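Local structure of cytochrome c (Rhodothermus marinus, 6CUN) at residues Ala14-Val19 and Met75-Gly80. The protein probably carries electrons through its covalently bound heme c, and in this engineered form acts as a carbene transferase that forms silicon-carbon bonds. The protein carries 3 engineered substitutions. Numbering follows the deposited sequence.
Sequences AEIGPV and MLNPNG. With CA1 (ethyl propionate), chain C.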
loop_
_atom_site.group_PDB
_atom_site.type_symbol
_atom_site.label_atom_id
_atom_site.label_comp_id
_atom_site.label_asym_id
_atom_site.label_seq_id
_atom_site.Cartn_x
_atom_site.Cartn_y
_atom_site.Cartn_z
ATOM N N ALA A 14 -9.560 -0.899 8.546
ATOM C CA ALA A 14 -9.196 -0.611 9.939
ATOM C C ALA A 14 -9.545 -1.760 10.847
ATOM O O ALA A 14 -8.753 -2.178 11.692
ATOM C CB ALA A 14 -9.885 0.664 10.403
ATOM N N GLU A 15 -10.745 -2.289 10.699
ATOM C CA GLU A 15 -11.147 -3.427 11.545
ATOM C C GLU A 15 -10.182 -4.616 11.407
ATOM O O GLU A 15 -9.770 -5.230 12.389
ATOM C CB GLU A 15 -12.558 -3.817 11.204
ATOM C CG GLU A 15 -13.151 -4.731 12.276
ATOM C CD GLU A 15 -14.553 -5.188 12.000
ATOM O OE1 GLU A 15 -15.042 -5.953 12.851
ATOM O OE2 GLU A 15 -15.153 -4.764 10.982
ATOM N N ILE A 16 -9.737 -4.871 10.181
ATOM C CA ILE A 16 -8.787 -5.966 9.931
ATOM C C ILE A 16 -7.460 -5.663 10.632
ATOM O O ILE A 16 -6.867 -6.541 11.239
ATOM C CB ILE A 16 -8.623 -6.182 8.427
ATOM C CG1 ILE A 16 -9.937 -6.779 7.876
ATOM C CG2 ILE A 16 -7.388 -7.042 8.114
ATOM C CD1 ILE A 16 -10.088 -6.632 6.403
ATOM N N GLY A 17 -6.996 -4.417 10.506
ATOM C CA GLY A 17 -5.838 -3.963 11.222
ATOM C C GLY A 17 -4.532 -4.435 10.597
ATOM O O GLY A 17 -4.519 -5.145 9.581
ATOM N N PRO A 18 -3.414 -4.073 11.233
ATOM C CA PRO A 18 -3.316 -3.423 12.547
ATOM C C PRO A 18 -3.507 -1.961 12.561
ATOM O O PRO A 18 -3.871 -1.375 13.611
ATOM C CB PRO A 18 -1.909 -3.775 12.997
ATOM C CG PRO A 18 -1.153 -3.849 11.711
ATOM C CD PRO A 18 -2.105 -4.542 10.771
ATOM N N VAL A 19 -3.290 -1.279 11.468
ATOM C CA VAL A 19 -3.433 0.144 11.441
ATOM C C VAL A 19 -4.933 0.501 11.443
ATOM O O VAL A 19 -5.734 -0.141 10.790
ATOM C CB VAL A 19 -2.731 0.769 10.210
ATOM C CG1 VAL A 19 -2.971 2.244 10.077
ATOM C CG2 VAL A 19 -1.250 0.481 10.321
ATOM N N MET A 75 0.301 -3.898 3.323
ATOM C CA MET A 75 1.694 -4.166 3.617
ATOM C C MET A 75 1.924 -4.898 4.935
ATOM O O MET A 75 2.804 -5.754 5.050
ATOM C CB MET A 75 2.498 -2.856 3.661
ATOM C CG MET A 75 2.760 -2.261 2.305
ATOM S SD MET A 75 3.785 -0.782 2.391
ATOM C CE MET A 75 2.520 0.459 2.469
ATOM N N LEU A 76 1.154 -4.551 5.948
ATOM C CA LEU A 76 1.426 -5.038 7.290
ATOM C C LEU A 76 0.655 -6.292 7.679
ATOM O O LEU A 76 1.041 -7.025 8.600
ATOM C CB LEU A 76 1.171 -3.940 8.304
ATOM C CG LEU A 76 2.063 -2.745 8.143
ATOM C CD1 LEU A 76 1.529 -1.631 9.018
ATOM C CD2 LEU A 76 3.480 -3.095 8.528
ATOM N N ASN A 77 -0.436 -6.546 6.979
ATOM C CA ASN A 77 -1.277 -7.699 7.263
ATOM C C ASN A 77 -1.871 -8.223 5.982
ATOM O O ASN A 77 -3.080 -8.293 5.833
ATOM C CB ASN A 77 -2.396 -7.265 8.216
ATOM C CG ASN A 77 -3.220 -8.430 8.761
ATOM O OD1 ASN A 77 -2.906 -9.609 8.578
ATOM N ND2 ASN A 77 -4.321 -8.073 9.423
ATOM N N PRO A 78 -0.989 -8.661 5.070
ATOM C CA PRO A 78 -1.516 -9.126 3.794
ATOM C C PRO A 78 -2.473 -10.318 3.933
ATOM O O PRO A 78 -3.491 -10.367 3.230
ATOM C CB PRO A 78 -0.264 -9.495 3.010
ATOM C CG PRO A 78 0.801 -9.711 4.021
ATOM C CD PRO A 78 0.476 -8.736 5.123
ATOM N N ASN A 79 -2.190 -11.217 4.864
ATOM C CA ASN A 79 -3.056 -12.410 4.985
ATOM C C ASN A 79 -4.428 -12.018 5.469
ATOM O O ASN A 79 -5.430 -12.561 4.990
ATOM C CB ASN A 79 -2.434 -13.430 5.918
ATOM C CG ASN A 79 -1.170 -14.009 5.364
ATOM O OD1 ASN A 79 -1.071 -14.292 4.168
ATOM N ND2 ASN A 79 -0.198 -14.224 6.230
ATOM N N GLY A 80 -4.504 -11.113 6.442
ATOM C CA GLY A 80 -5.790 -10.615 6.911
ATOM C C GLY A 80 -6.569 -9.896 5.830
ATOM O O GLY A 80 -7.778 -10.069 5.692
HETATM C CX5 CA1 C . 1.848 -6.014 -0.292
HETATM C CX6 CA1 C . 1.427 -6.609 -1.611
HETATM C CX7 CA1 C . 0.655 -7.797 -1.475
HETATM O OX8 CA1 C . 1.134 -8.915 -1.499
HETATM O OX9 CA1 C . -0.745 -7.603 -1.336
HETATM C CJ1 CA1 C . -1.631 -8.735 -1.330
HETATM C CJ2 CA1 C . -2.092 -8.958 0.076
#
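N77 reaches across to G17 with its side-chain amide. In this cytochrome c fold, N77 is the first residue after helix 68-76 and the N-cap of helix 78-84. G17, just after helix 9-16, breaks the helical backbone with a positive phi.

Two hydrogen bonds hold the N77 amide. N77 ND2 donates to G17 O at 2.9 Å, nearly straight at 165°. The oxygen lies in the amide plane, but the donor sits well above the carbonyl plane of G17. N77 OD1 accepts from G80 N, a capping bond of 3.1 Å. The chi1 of -171° swings N77 CG away from its own backbone N, which lets ND2 reach G17 while OD1 stays near G80 N. Replacing N77 by an alanine removes both amide bonds, and G17 O would probably lose this donor and G80 N its cap.

Apolar side chains meet beside it. P18 follows a cis peptide, and P18 CD rests 3.7 Å from N77 CB. V19 CG2 meets L76 CD1 at 3.7 Å, and L76 also touches A109 of helix 106-121. I16 CG2 packs against the backbone at G80.

On the heme side, P78 lines the carbene pocket, with P78 CB 3.5 Å from CJ2 of the ethyl propionate group.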